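Local coordinates for protein tannase (Fusobacterium nucleatum subsp. nucleatum ATCC 25586, PDB 6YQ4) that is a tannase that detoxifies plant gallotannins, probably as an alpha/beta-hydrolase cleaving their galloyl ester bonds, and carries a bound magnesium ion, at residues Y46-Y52 against P84-V90; A132-I136 against I417-M421; V143-L148 against A194-I200. The contacts are given in a common frame with arbitrary orientation. Residues are numbered along the deposited sequence.

Contact 1. Residues Y46-Y52 against P84-V90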
ATOM      1  N   TYR A  46      12.076  -8.084 -13.736  1.00 32.87           N
ATOM      2  CA  TYR A  46      11.334  -7.599 -12.584  1.00 32.96           C
ATOM      3  C   TYR A  46      11.924  -8.044 -11.260  1.00 35.20           C
ATOM      4  O   TYR A  46      12.044  -7.226 -10.351  1.00 35.67           O
ATOM      5  CB  TYR A  46       9.860  -8.021 -12.700  1.00 29.44           C
ATOM      6  CG  TYR A  46       9.191  -7.098 -13.684  1.00 35.08           C
ATOM      7  CD1 TYR A  46       8.866  -5.804 -13.301  1.00 37.10           C
ATOM      8  CD2 TYR A  46       8.987  -7.466 -15.024  1.00 37.85           C
ATOM      9  CE1 TYR A  46       8.319  -4.914 -14.181  1.00 37.97           C
ATOM     10  CE2 TYR A  46       8.421  -6.571 -15.933  1.00 34.13           C
ATOM     11  CZ  TYR A  46       8.100  -5.289 -15.498  1.00 34.69           C
ATOM     12  OH  TYR A  46       7.530  -4.343 -16.319  1.00 36.15           O
ATOM     13  N   GLN A  47      12.357  -9.298 -11.150  1.00 28.43           N
ATOM     14  CA  GLN A  47      12.979  -9.783  -9.927  1.00 35.58           C
ATOM     15  C   GLN A  47      14.446  -9.388  -9.866  1.00 32.45           C
ATOM     16  O   GLN A  47      15.311 -10.253  -9.716  1.00 40.72           O
ATOM     17  CB  GLN A  47      12.849 -11.301  -9.809  1.00 41.41           C
ATOM     18  CG  GLN A  47      11.417 -11.833  -9.853  1.00 40.84           C
ATOM     19  CD  GLN A  47      11.368 -13.356  -9.817  1.00 46.03           C
ATOM     20  OE1 GLN A  47      11.787 -14.024 -10.766  1.00 46.78           O
ATOM     21  NE2 GLN A  47      10.876 -13.911  -8.706  1.00 50.97           N
ATOM     22  N   ASN A  48      14.741  -8.100  -9.999  1.00 27.84           N
ATOM     23  CA  ASN A  48      16.066  -7.578  -9.700  1.00 39.30           C
ATOM     24  C   ASN A  48      15.925  -6.329  -8.833  1.00 39.31           C
ATOM     25  O   ASN A  48      14.833  -5.775  -8.686  1.00 39.49           O
ATOM     26  CB  ASN A  48      16.850  -7.270 -10.969  1.00 29.23           C
ATOM     27  CG  ASN A  48      16.281  -6.095 -11.722  1.00 45.62           C
ATOM     28  OD1 ASN A  48      16.437  -4.939 -11.312  1.00 43.52           O
ATOM     29  ND2 ASN A  48      15.620  -6.377 -12.843  1.00 45.96           N
ATOM     30  N   MET A  49      17.051  -5.872  -8.276  1.00 37.15           N
ATOM     31  CA  MET A  49      17.058  -4.783  -7.307  1.00 29.69           C
ATOM     32  C   MET A  49      18.260  -3.863  -7.509  1.00 32.38           C
ATOM     33  O   MET A  49      19.372  -4.325  -7.777  1.00 37.56           O
ATOM     34  CB  MET A  49      17.064  -5.346  -5.892  1.00 32.70           C
ATOM     35  CG  MET A  49      17.343  -4.345  -4.811  1.00 39.86           C
ATOM     36  SD  MET A  49      17.121  -5.111  -3.179  1.00 47.81           S
ATOM     37  CE  MET A  49      18.132  -6.586  -3.348  1.00 42.45           C
ATOM     38  N   ASN A  50      18.027  -2.558  -7.357  1.00 30.86           N
ATOM     39  CA  ASN A  50      19.067  -1.537  -7.406  1.00 29.88           C
ATOM     40  C   ASN A  50      19.432  -1.121  -5.991  1.00 28.68           C
ATOM     41  O   ASN A  50      18.546  -0.809  -5.186  1.00 30.21           O
ATOM     42  CB  ASN A  50      18.602  -0.295  -8.165  1.00 27.29           C
ATOM     43  CG  ASN A  50      18.357  -0.558  -9.618  1.00 34.33           C
ATOM     44  OD1 ASN A  50      18.977  -1.434 -10.209  1.00 33.96           O
ATOM     45  ND2 ASN A  50      17.452   0.209 -10.214  1.00 28.38           N
ATOM     46  N   ILE A  51      20.728  -1.075  -5.705  1.00 32.09           N
ATOM     47  CA  ILE A  51      21.236  -0.665  -4.401  1.00 35.91           C
ATOM     48  C   ILE A  51      22.117   0.563  -4.588  1.00 37.76           C
ATOM     49  O   ILE A  51      23.048   0.547  -5.400  1.00 33.72           O
ATOM     50  CB  ILE A  51      22.014  -1.798  -3.719  1.00 34.68           C
ATOM     51  CG1 ILE A  51      21.077  -2.962  -3.400  1.00 32.49           C
ATOM     52  CG2 ILE A  51      22.708  -1.280  -2.468  1.00 29.92           C
ATOM     53  CD1 ILE A  51      21.792  -4.098  -2.693  1.00 34.46           C
ATOM     54  N   TYR A  52      21.815   1.625  -3.848  1.00 28.67           N
ATOM     55  CA  TYR A  52      22.564   2.872  -3.892  1.00 34.74           C
ATOM     56  C   TYR A  52      23.163   3.158  -2.522  1.00 36.31           C
ATOM     57  O   TYR A  52      22.454   3.124  -1.506  1.00 38.36           O
ATOM     58  CB  TYR A  52      21.665   4.020  -4.323  1.00 35.32           C
ATOM     59  CG  TYR A  52      20.970   3.751  -5.627  1.00 36.95           C
ATOM     60  CD1 TYR A  52      21.677   3.767  -6.826  1.00 39.79           C
ATOM     61  CD2 TYR A  52      19.611   3.457  -5.667  1.00 32.61           C
ATOM     62  CE1 TYR A  52      21.047   3.525  -8.025  1.00 35.13           C
ATOM     63  CE2 TYR A  52      18.977   3.217  -6.861  1.00 36.76           C
ATOM     64  CZ  TYR A  52      19.699   3.258  -8.037  1.00 35.89           C
ATOM     65  OH  TYR A  52      19.065   3.011  -9.225  1.00 36.64           O
ATOM     66  N   PRO A  84       3.246  -5.240 -12.448  1.00 30.50           N
ATOM     67  CA  PRO A  84       4.704  -5.355 -12.282  1.00 30.70           C
ATOM     68  C   PRO A  84       5.361  -3.999 -12.052  1.00 32.94           C
ATOM     69  O   PRO A  84       5.069  -3.016 -12.740  1.00 37.23           O
ATOM     70  CB  PRO A  84       5.162  -5.959 -13.619  1.00 27.73           C
ATOM     71  CG  PRO A  84       3.951  -6.596 -14.191  1.00 24.10           C
ATOM     72  CD  PRO A  84       2.796  -5.754 -13.752  1.00 27.33           C
ATOM     73  N   GLY A  85       6.292  -3.959 -11.112  1.00 30.42           N
ATOM     74  CA  GLY A  85       6.969  -2.706 -10.846  1.00 28.03           C
ATOM     75  C   GLY A  85       8.472  -2.799 -10.897  1.00 30.44           C
ATOM     76  O   GLY A  85       9.076  -3.609 -10.188  1.00 39.24           O
ATOM     77  N   LYS A  86       9.097  -1.965 -11.714  1.00 22.21           N
ATOM     78  CA  LYS A  86      10.535  -2.066 -11.865  1.00 23.05           C
ATOM     79  C   LYS A  86      11.224  -1.394 -10.692  1.00 28.52           C
ATOM     80  O   LYS A  86      10.637  -0.566  -9.990  1.00 25.28           O
ATOM     81  CB  LYS A  86      11.002  -1.420 -13.184  1.00 40.07           C
ATOM     82  CG  LYS A  86      10.605  -2.180 -14.434  1.00 42.41           C
ATOM     83  CD  LYS A  86      11.814  -2.795 -15.121  1.00 50.20           C
ATOM     84  CE  LYS A  86      11.415  -3.689 -16.312  1.00 53.07           C
ATOM     85  NZ  LYS A  86      11.466  -2.991 -17.642  1.00 59.57           N
ATOM     86  N   ALA A  87      12.481  -1.784 -10.474  1.00 26.35           N
ATOM     87  CA  ALA A  87      13.292  -1.144  -9.454  1.00 26.97           C
ATOM     88  C   ALA A  87      13.362   0.353  -9.713  1.00 27.13           C
ATOM     89  O   ALA A  87      13.583   0.795 -10.844  1.00 43.51           O
ATOM     90  CB  ALA A  87      14.700  -1.742  -9.446  1.00 27.68           C
ATOM     91  N   ASP A  88      13.160   1.132  -8.659  1.00 29.84           N
ATOM     92  CA  ASP A  88      13.226   2.578  -8.757  1.00 23.53           C
ATOM     93  C   ASP A  88      14.656   3.013  -8.966  1.00 25.21           C
ATOM     94  O   ASP A  88      15.599   2.308  -8.605  1.00 29.57           O
ATOM     95  CB  ASP A  88      12.681   3.245  -7.492  1.00 30.99           C
ATOM     96  CG  ASP A  88      11.915   4.511  -7.801  1.00 40.73           C
ATOM     97  OD1 ASP A  88      12.144   5.093  -8.886  1.00 45.04           O
ATOM     98  OD2 ASP A  88      11.069   4.911  -6.982  1.00 41.34           O
ATOM     99  N   THR A  89      14.815   4.197  -9.562  1.00 26.15           N
ATOM    100  CA  THR A  89      16.128   4.792  -9.736  1.00 29.30           C
ATOM    101  C   THR A  89      16.221   6.097  -8.959  1.00 35.38           C
ATOM    102  O   THR A  89      15.220   6.663  -8.503  1.00 31.02           O
ATOM    103  CB  THR A  89      16.459   5.048 -11.212  1.00 35.33           C
ATOM    104  OG1 THR A  89      15.446   5.870 -11.807  1.00 43.14           O
ATOM    105  CG2 THR A  89      16.540   3.730 -11.959  1.00 34.86           C
ATOM    106  N   VAL A  90      17.459   6.553  -8.799  1.00 38.58           N
ATOM    107  CA  VAL A  90      17.738   7.830  -8.160  1.00 40.23           C
ATOM    108  C   VAL A  90      17.456   8.932  -9.172  1.00 41.35           C
ATOM    109  O   VAL A  90      18.027   8.938 -10.268  1.00 40.95           O
ATOM    110  CB  VAL A  90      19.191   7.888  -7.672  1.00 41.26           C
ATOM    111  CG1 VAL A  90      19.565   9.313  -7.250  1.00 38.53           C
ATOM    112  CG2 VAL A  90      19.426   6.870  -6.557  1.00 35.69           C
TER
HETATM  113  O   HOH W   1      13.228  -4.069 -11.722  1.00 28.49           O
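The aromatic ring of Tyr46, set just ahead of a strand, is held between two aliphatic groups of the loop 84-90. Pro84 CB lies over one face, 3.6 Å from the ring centroid, and Lys86 CE over the opposite face at 4.1 Å, both in CH-pi contact. A flat tyrosine fits this slot because each face accepts a CH group, from rigid proline and flexible lysine. At the far end the CA-to-CB bond of Tyr52 points toward the loop, and in this contact its ring has a CH-pi partner over one face only, Val90 CG2 at 3.5 Å from the centroid. Between the two tyrosines, Ala87 directs its methyl toward the strand, where Asn50 ND2 approaches Ala87 CB to 3.5 Å; a bulkier side chain would crowd the asparagines. Asn50 ND2 also donates a straight hydrogen bond to Asp88 O (3.2 Å), while Asn50 OD1 is engaged by the backbone of Asn34. A water accepts from Ala87 N at 2.7 Å and donates weakly to Asn48 OD1 at 3.4 Å, but Asn48 also bonds Lys44 O through ND2 and Asn34 ND2 through OD1. No backbone hydrogen bonds join the segments. The loop is therefore fastened to side chains of strand 48-54 and of Tyr46 in the turn before it, not added to the sheet: CH-pi packing holds both ends, with an amide and a water on polar backbone groups between.

Contact 2. Residues A132-I136 against I417-M421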
ATOM      1  N   ALA A 132      -1.177 -13.199  -7.584  1.00 32.44           N
ATOM      2  CA  ALA A 132      -0.953 -13.327  -6.150  1.00 29.59           C
ATOM      3  C   ALA A 132      -0.477 -14.739  -5.814  1.00 32.24           C
ATOM      4  O   ALA A 132      -1.023 -15.716  -6.333  1.00 32.09           O
ATOM      5  CB  ALA A 132      -2.248 -13.007  -5.403  1.00 23.17           C
ATOM      6  N   PRO A 133       0.518 -14.897  -4.938  1.00 40.19           N
ATOM      7  CA  PRO A 133       1.218 -13.916  -4.101  1.00 33.93           C
ATOM      8  C   PRO A 133       2.623 -13.510  -4.589  1.00 34.20           C
ATOM      9  O   PRO A 133       3.469 -13.207  -3.760  1.00 36.92           O
ATOM     10  CB  PRO A 133       1.308 -14.658  -2.772  1.00 23.27           C
ATOM     11  CG  PRO A 133       1.540 -16.121  -3.226  1.00 24.81           C
ATOM     12  CD  PRO A 133       0.814 -16.284  -4.525  1.00 34.94           C
ATOM     13  N   ALA A 134       2.846 -13.466  -5.906  1.00 34.26           N
ATOM     14  CA  ALA A 134       4.186 -13.220  -6.445  1.00 33.43           C
ATOM     15  C   ALA A 134       4.818 -11.934  -5.906  1.00 29.21           C
ATOM     16  O   ALA A 134       5.996 -11.924  -5.535  1.00 30.77           O
ATOM     17  CB  ALA A 134       4.141 -13.173  -7.982  1.00 31.95           C
ATOM     18  N   ALA A 135       4.083 -10.821  -5.913  1.00 28.95           N
ATOM     19  CA  ALA A 135       4.741  -9.555  -5.587  1.00 28.69           C
ATOM     20  C   ALA A 135       5.203  -9.519  -4.135  1.00 23.39           C
ATOM     21  O   ALA A 135       6.272  -8.969  -3.843  1.00 20.62           O
ATOM     22  CB  ALA A 135       3.832  -8.358  -5.881  1.00 22.74           C
ATOM     23  N   ILE A 136       4.421 -10.095  -3.211  1.00 26.75           N
ATOM     24  CA  ILE A 136       4.854 -10.095  -1.816  1.00 32.59           C
ATOM     25  C   ILE A 136       6.015 -11.069  -1.650  1.00 39.21           C
ATOM     26  O   ILE A 136       6.936 -10.819  -0.866  1.00 43.58           O
ATOM     27  CB  ILE A 136       3.681 -10.373  -0.837  1.00 31.05           C
ATOM     28  CG1 ILE A 136       4.173 -10.282   0.611  1.00 20.14           C
ATOM     29  CG2 ILE A 136       3.010 -11.727  -1.048  1.00 28.31           C
ATOM     30  CD1 ILE A 136       4.737  -8.921   0.933  1.00 19.52           C
ATOM     31  N   ILE A 417      -4.516 -17.953  -0.564  1.00 31.33           N
ATOM     32  CA  ILE A 417      -3.895 -16.858  -1.295  1.00 31.03           C
ATOM     33  C   ILE A 417      -4.586 -15.537  -0.991  1.00 23.87           C
ATOM     34  O   ILE A 417      -3.936 -14.491  -0.908  1.00 28.63           O
ATOM     35  CB  ILE A 417      -3.901 -17.190  -2.804  1.00 30.50           C
ATOM     36  CG1 ILE A 417      -3.024 -18.427  -3.049  1.00 30.47           C
ATOM     37  CG2 ILE A 417      -3.399 -16.015  -3.608  1.00 29.38           C
ATOM     38  CD1 ILE A 417      -2.841 -18.795  -4.496  1.00 28.38           C
ATOM     39  N   ILE A 418      -5.903 -15.552  -0.812  1.00 24.00           N
ATOM     40  CA  ILE A 418      -6.561 -14.363  -0.283  1.00 26.67           C
ATOM     41  C   ILE A 418      -5.937 -13.976   1.053  1.00 30.79           C
ATOM     42  O   ILE A 418      -5.647 -12.796   1.303  1.00 33.37           O
ATOM     43  CB  ILE A 418      -8.079 -14.596  -0.165  1.00 25.22           C
ATOM     44  CG1 ILE A 418      -8.654 -14.975  -1.536  1.00 28.30           C
ATOM     45  CG2 ILE A 418      -8.766 -13.368   0.382  1.00 22.35           C
ATOM     46  CD1 ILE A 418     -10.160 -15.177  -1.554  1.00 32.99           C
ATOM     47  N   LYS A 419      -5.678 -14.971   1.911  1.00 28.24           N
ATOM     48  CA  LYS A 419      -5.065 -14.708   3.211  1.00 33.44           C
ATOM     49  C   LYS A 419      -3.692 -14.065   3.059  1.00 33.28           C
ATOM     50  O   LYS A 419      -3.403 -13.028   3.677  1.00 28.76           O
ATOM     51  CB  LYS A 419      -4.943 -15.998   4.011  1.00 32.08           C
ATOM     52  CG  LYS A 419      -4.324 -15.744   5.367  1.00 32.41           C
ATOM     53  CD  LYS A 419      -3.826 -17.030   6.057  1.00 33.08           C
ATOM     54  CE  LYS A 419      -2.821 -16.667   7.162  1.00 33.13           C
ATOM     55  NZ  LYS A 419      -2.525 -17.792   8.053  1.00 26.28           N
ATOM     56  N   MET A 420      -2.836 -14.665   2.227  1.00 32.12           N
ATOM     57  CA  MET A 420      -1.457 -14.201   2.089  1.00 29.21           C
ATOM     58  C   MET A 420      -1.340 -12.775   1.576  1.00 28.64           C
ATOM     59  O   MET A 420      -0.235 -12.210   1.645  1.00 20.75           O
ATOM     60  CB  MET A 420      -0.675 -15.115   1.159  1.00 29.62           C
ATOM     61  CG  MET A 420      -0.142 -16.364   1.841  1.00 40.33           C
ATOM     62  SD  MET A 420       0.823 -17.353   0.674  1.00 43.54           S
ATOM     63  CE  MET A 420      -0.480 -18.391   0.074  1.00 35.90           C
ATOM     64  N   MET A 421      -2.417 -12.190   1.037  1.00 21.73           N
ATOM     65  CA  MET A 421      -2.368 -10.815   0.556  1.00 25.24           C
ATOM     66  C   MET A 421      -2.900  -9.828   1.575  1.00 27.71           C
ATOM     67  O   MET A 421      -2.883  -8.625   1.296  1.00 22.56           O
ATOM     68  CB  MET A 421      -3.158 -10.644  -0.758  1.00 27.90           C
ATOM     69  CG  MET A 421      -2.652 -11.459  -1.930  1.00 26.88           C
ATOM     70  SD  MET A 421      -0.915 -11.136  -2.257  1.00 32.17           S
ATOM     71  CE  MET A 421      -0.841  -9.315  -2.350  1.00 20.47           C
TER
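Around the C-terminal end of helix 415-420, Met420 and Met421 meet the start of helix 134-148, two unbranched, flexible side chains moulded round the small Ala132 and the rigid Pro133, with the branched Ile417 and Ile136 completing the fit. Pro133, preceded by a cis peptide bond and placed at the N-cap position, forms the chief bump. Its ring faces the notch between the two thioethers, with Pro133 CG 4.2 Å from Met420 SD and Pro133 CB 4.2 Å from Met421 SD. Beside it the methyl of Ala132 enters a shallow hollow between Ile417 and Met421: Ala132 CB lies 3.7 Å from Ile417 CG2 and 3.8 Å from Met421 CG. Alanine suits this place because only a methyl is needed to reach both neighbours. Met421 has all three chi angles in m, so its chain folds back toward the other segment although its CA-to-CB bond runs sideways. In the first turn of its helix, Ile136 CG2 makes a second bump, resting against Met421 SD at 4.1 Å and Met420 O at 4.2 Å. No hydrogen bond crosses the interface, which depends on shape and apolar surface. Tyr187 of helix 185-191 touches Pro133, Ile417 and Met420, while Leu171 and Leu174 of helix 167-177 pack against Met421, and Leu174 also against Ile136. The contact is therefore a buried meeting place of four helices.

Contact 3. Residues V143-L148 against A194-I200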
ATOM      1  N   VAL A 143      14.442  -8.710   0.644  1.00 33.36           N
ATOM      2  CA  VAL A 143      14.857  -8.532   2.038  1.00 25.08           C
ATOM      3  C   VAL A 143      15.818  -9.633   2.450  1.00 27.34           C
ATOM      4  O   VAL A 143      16.862  -9.377   3.068  1.00 31.15           O
ATOM      5  CB  VAL A 143      13.631  -8.490   2.973  1.00 29.62           C
ATOM      6  CG1 VAL A 143      14.071  -8.482   4.453  1.00 36.93           C
ATOM      7  CG2 VAL A 143      12.814  -7.273   2.704  1.00 28.71           C
ATOM      8  N   ARG A 144      15.486 -10.876   2.120  1.00 34.90           N
ATOM      9  CA  ARG A 144      16.351 -11.982   2.504  1.00 37.87           C
ATOM     10  C   ARG A 144      17.741 -11.815   1.904  1.00 40.27           C
ATOM     11  O   ARG A 144      18.749 -12.073   2.572  1.00 41.77           O
ATOM     12  CB  ARG A 144      15.701 -13.301   2.083  1.00 28.90           C
ATOM     13  CG  ARG A 144      14.373 -13.514   2.780  1.00 28.63           C
ATOM     14  CD  ARG A 144      13.735 -14.837   2.452  1.00 33.51           C
ATOM     15  NE  ARG A 144      12.675 -15.175   3.397  1.00 37.52           N
ATOM     16  CZ  ARG A 144      12.788 -16.092   4.351  1.00 33.68           C
ATOM     17  NH1 ARG A 144      13.914 -16.777   4.501  1.00 39.60           N
ATOM     18  NH2 ARG A 144      11.766 -16.337   5.146  1.00 32.59           N
ATOM     19  N   TYR A 145      17.806 -11.350   0.652  1.00 29.23           N
ATOM     20  CA  TYR A 145      19.076 -10.988   0.030  1.00 33.36           C
ATOM     21  C   TYR A 145      19.818  -9.937   0.846  1.00 39.60           C
ATOM     22  O   TYR A 145      21.035 -10.039   1.043  1.00 47.21           O
ATOM     23  CB  TYR A 145      18.825 -10.477  -1.392  1.00 36.07           C
ATOM     24  CG  TYR A 145      20.064 -10.030  -2.128  1.00 39.64           C
ATOM     25  CD1 TYR A 145      20.714 -10.890  -3.019  1.00 36.45           C
ATOM     26  CD2 TYR A 145      20.579  -8.749  -1.946  1.00 34.63           C
ATOM     27  CE1 TYR A 145      21.843 -10.496  -3.683  1.00 33.02           C
ATOM     28  CE2 TYR A 145      21.710  -8.343  -2.613  1.00 39.69           C
ATOM     29  CZ  TYR A 145      22.340  -9.219  -3.486  1.00 40.84           C
ATOM     30  OH  TYR A 145      23.476  -8.814  -4.144  1.00 37.92           O
ATOM     31  N   LEU A 146      19.108  -8.906   1.308  1.00 39.20           N
ATOM     32  CA  LEU A 146      19.736  -7.886   2.148  1.00 36.87           C
ATOM     33  C   LEU A 146      20.338  -8.481   3.411  1.00 39.39           C
ATOM     34  O   LEU A 146      21.459  -8.121   3.789  1.00 45.33           O
ATOM     35  CB  LEU A 146      18.732  -6.805   2.511  1.00 34.07           C
ATOM     36  CG  LEU A 146      18.207  -6.000   1.326  1.00 27.47           C
ATOM     37  CD1 LEU A 146      17.369  -4.834   1.839  1.00 27.45           C
ATOM     38  CD2 LEU A 146      19.352  -5.518   0.482  1.00 27.68           C
ATOM     39  N   TYR A 147      19.613  -9.389   4.084  1.00 36.79           N
ATOM     40  CA  TYR A 147      20.143  -9.994   5.313  1.00 31.46           C
ATOM     41  C   TYR A 147      21.348 -10.878   5.027  1.00 38.72           C
ATOM     42  O   TYR A 147      22.353 -10.816   5.743  1.00 35.99           O
ATOM     43  CB  TYR A 147      19.056 -10.806   6.031  1.00 31.04           C
ATOM     44  CG  TYR A 147      18.167  -9.954   6.913  1.00 32.13           C
ATOM     45  CD1 TYR A 147      18.663  -9.364   8.079  1.00 30.59           C
ATOM     46  CD2 TYR A 147      16.841  -9.714   6.571  1.00 33.54           C
ATOM     47  CE1 TYR A 147      17.851  -8.570   8.887  1.00 31.68           C
ATOM     48  CE2 TYR A 147      16.017  -8.925   7.374  1.00 39.50           C
ATOM     49  CZ  TYR A 147      16.526  -8.354   8.527  1.00 37.63           C
ATOM     50  OH  TYR A 147      15.701  -7.573   9.304  1.00 34.96           O
ATOM     51  N   LEU A 148      21.262 -11.709   3.978  1.00 43.64           N
ATOM     52  CA  LEU A 148      22.365 -12.595   3.615  1.00 39.29           C
ATOM     53  C   LEU A 148      23.659 -11.831   3.374  1.00 41.88           C
ATOM     54  O   LEU A 148      24.747 -12.340   3.673  1.00 46.45           O
ATOM     55  CB  LEU A 148      21.986 -13.405   2.376  1.00 41.19           C
ATOM     56  CG  LEU A 148      22.993 -14.495   1.983  1.00 49.30           C
ATOM     57  CD1 LEU A 148      22.385 -15.882   2.003  1.00 60.39           C
ATOM     58  CD2 LEU A 148      23.557 -14.206   0.610  1.00 41.95           C
ATOM     59  N   ALA A 194      17.234 -16.543  -0.741  1.00 44.79           N
ATOM     60  CA  ALA A 194      18.160 -16.818   0.353  1.00 42.65           C
ATOM     61  C   ALA A 194      17.388 -17.270   1.586  1.00 42.67           C
ATOM     62  O   ALA A 194      16.255 -16.836   1.827  1.00 48.06           O
ATOM     63  CB  ALA A 194      18.995 -15.578   0.681  1.00 41.76           C
ATOM     64  N   GLU A 195      18.001 -18.153   2.367  1.00 43.48           N
ATOM     65  CA  GLU A 195      17.335 -18.758   3.515  1.00 44.92           C
ATOM     66  C   GLU A 195      17.776 -18.038   4.786  1.00 41.66           C
ATOM     67  O   GLU A 195      18.506 -18.562   5.621  1.00 44.79           O
ATOM     68  CB  GLU A 195      17.613 -20.258   3.551  1.00 49.84           C
ATOM     69  CG  GLU A 195      16.784 -21.007   2.491  1.00 59.97           C
ATOM     70  CD  GLU A 195      17.362 -22.357   2.094  1.00 71.25           C
ATOM     71  OE1 GLU A 195      16.770 -23.035   1.224  1.00 74.52           O
ATOM     72  OE2 GLU A 195      18.405 -22.745   2.654  1.00 79.03           O
ATOM     73  N   THR A 196      17.312 -16.786   4.897  1.00 39.23           N
ATOM     74  CA  THR A 196      17.707 -15.894   5.977  1.00 41.24           C
ATOM     75  C   THR A 196      16.461 -15.465   6.712  1.00 47.92           C
ATOM     76  O   THR A 196      15.971 -16.194   7.594  1.00 43.29           O
ATOM     77  CB  THR A 196      18.544 -14.726   5.429  1.00 36.27           C
ATOM     78  OG1 THR A 196      17.750 -13.931   4.554  1.00 39.50           O
ATOM     79  CG2 THR A 196      19.724 -15.229   4.669  1.00 34.71           C
ATOM     80  N   ARG A 197      15.889 -14.293   6.399  1.00 47.07           N
ATOM     81  CA  ARG A 197      14.674 -13.805   7.047  1.00 42.94           C
ATOM     82  C   ARG A 197      14.142 -12.602   6.279  1.00 43.57           C
ATOM     83  O   ARG A 197      14.860 -11.986   5.481  1.00 35.05           O
ATOM     84  CB  ARG A 197      14.919 -13.438   8.511  1.00 46.13           C
ATOM     85  CG  ARG A 197      16.003 -12.402   8.758  1.00 44.72           C
ATOM     86  CD  ARG A 197      16.193 -12.235  10.259  1.00 51.80           C
ATOM     87  NE  ARG A 197      16.286 -10.836  10.669  1.00 64.97           N
ATOM     88  CZ  ARG A 197      16.369 -10.422  11.931  1.00 64.66           C
ATOM     89  NH1 ARG A 197      16.392 -11.311  12.915  1.00 63.70           N
ATOM     90  NH2 ARG A 197      16.437  -9.121  12.210  1.00 61.97           N
ATOM     91  N   ASP A 198      12.862 -12.275   6.531  1.00 43.00           N
ATOM     92  CA  ASP A 198      12.196 -11.213   5.785  1.00 35.95           C
ATOM     93  C   ASP A 198      11.436 -10.218   6.663  1.00 33.12           C
ATOM     94  O   ASP A 198      10.714  -9.362   6.130  1.00 28.25           O
ATOM     95  CB  ASP A 198      11.266 -11.818   4.720  1.00 41.90           C
ATOM     96  CG  ASP A 198      10.309 -12.851   5.292  1.00 46.25           C
ATOM     97  OD1 ASP A 198       9.573 -12.499   6.235  1.00 48.28           O
ATOM     98  OD2 ASP A 198      10.274 -14.003   4.786  1.00 44.11           O
ATOM     99  N   ASP A 199      11.598 -10.265   7.985  1.00 40.96           N
ATOM    100  CA  ASP A 199      10.988  -9.243   8.829  1.00 40.66           C
ATOM    101  C   ASP A 199      11.710  -7.912   8.631  1.00 39.17           C
ATOM    102  O   ASP A 199      12.905  -7.879   8.324  1.00 35.72           O
ATOM    103  CB  ASP A 199      11.026  -9.667  10.296  1.00 44.25           C
ATOM    104  CG  ASP A 199      12.434  -9.775  10.831  1.00 43.18           C
ATOM    105  OD1 ASP A 199      13.196 -10.626  10.321  1.00 52.23           O
ATOM    106  OD2 ASP A 199      12.779  -9.002  11.750  1.00 36.87           O
ATOM    107  N   ILE A 200      10.976  -6.803   8.788  1.00 32.43           N
ATOM    108  CA  ILE A 200      11.542  -5.482   8.535  1.00 33.27           C
ATOM    109  C   ILE A 200      11.399  -4.601   9.774  1.00 30.61           C
ATOM    110  O   ILE A 200      10.716  -4.942  10.735  1.00 31.03           O
ATOM    111  CB  ILE A 200      10.934  -4.789   7.297  1.00 30.39           C
ATOM    112  CG1 ILE A 200       9.439  -4.586   7.448  1.00 24.28           C
ATOM    113  CG2 ILE A 200      11.197  -5.598   6.054  1.00 33.32           C
ATOM    114  CD1 ILE A 200       8.909  -3.609   6.479  1.00 20.33           C
TER
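Tyr147 lays one face of its ring against the aliphatic part of Arg197, whose CG stands 3.7 Å from the ring centroid in a CH-pi contact; Arg197 NH2 adds a weak hydrogen bond to Tyr147 OH at 3.4 Å. A long arginine suits this position: its methylenes span the ring, and Arg197 NE pairs with Asp199 OD1 at 3.1 Å by charge alone, the oxygen lying well out of the guanidinium plane. One helical turn earlier, Arg144 stretches along the loop and forms a salt bridge with Asp198, 2.8 Å from Arg144 NH2 to Asp198 OD2, while Asp198 OD1 accepts from the backbone of Asn180. Thr196 OG1 donates to Arg144 O at 2.9 Å, which also takes the helical bond from Leu148 N. Threonine thus adds a second donor there, and Thr196 CG2 packs 3.7 Å from Leu148 CB. Ala194 fits beside Leu148, 3.7 Å from Ala194 CB to Leu148 CD1. Val143 CG2 approaches Ile200 CG2 to 4.1 Å, both residues also touching Ile160 of strand 160-163. The loop thus runs from helix 185-191, whose Leu185 and Leu188 touch Arg144, past the end of helix 134-148 into strand 202-206 of the central sheet.

From the N terminus, contact 1 closes first, tying strand 48-54 to the loop that follows strand 73-76, and is complete before the other two open. Helix 134-148 then serves both of them: its start enters contact 2 and its end contact 3. Residues 143-148 meet 194-200 after 45 intervening residues, whereas 132-136 wait for 417-421, so the shorter closure of contact 3 lies wholly within the span of contact 2. Contacts 1 and 3 touch directly, Met49 CE packing 3.6 Å from Tyr145 CD2, near Met153 of the magnesium site. Together the three contacts join the central sheet, its flanking helix and a helix from late in the chain.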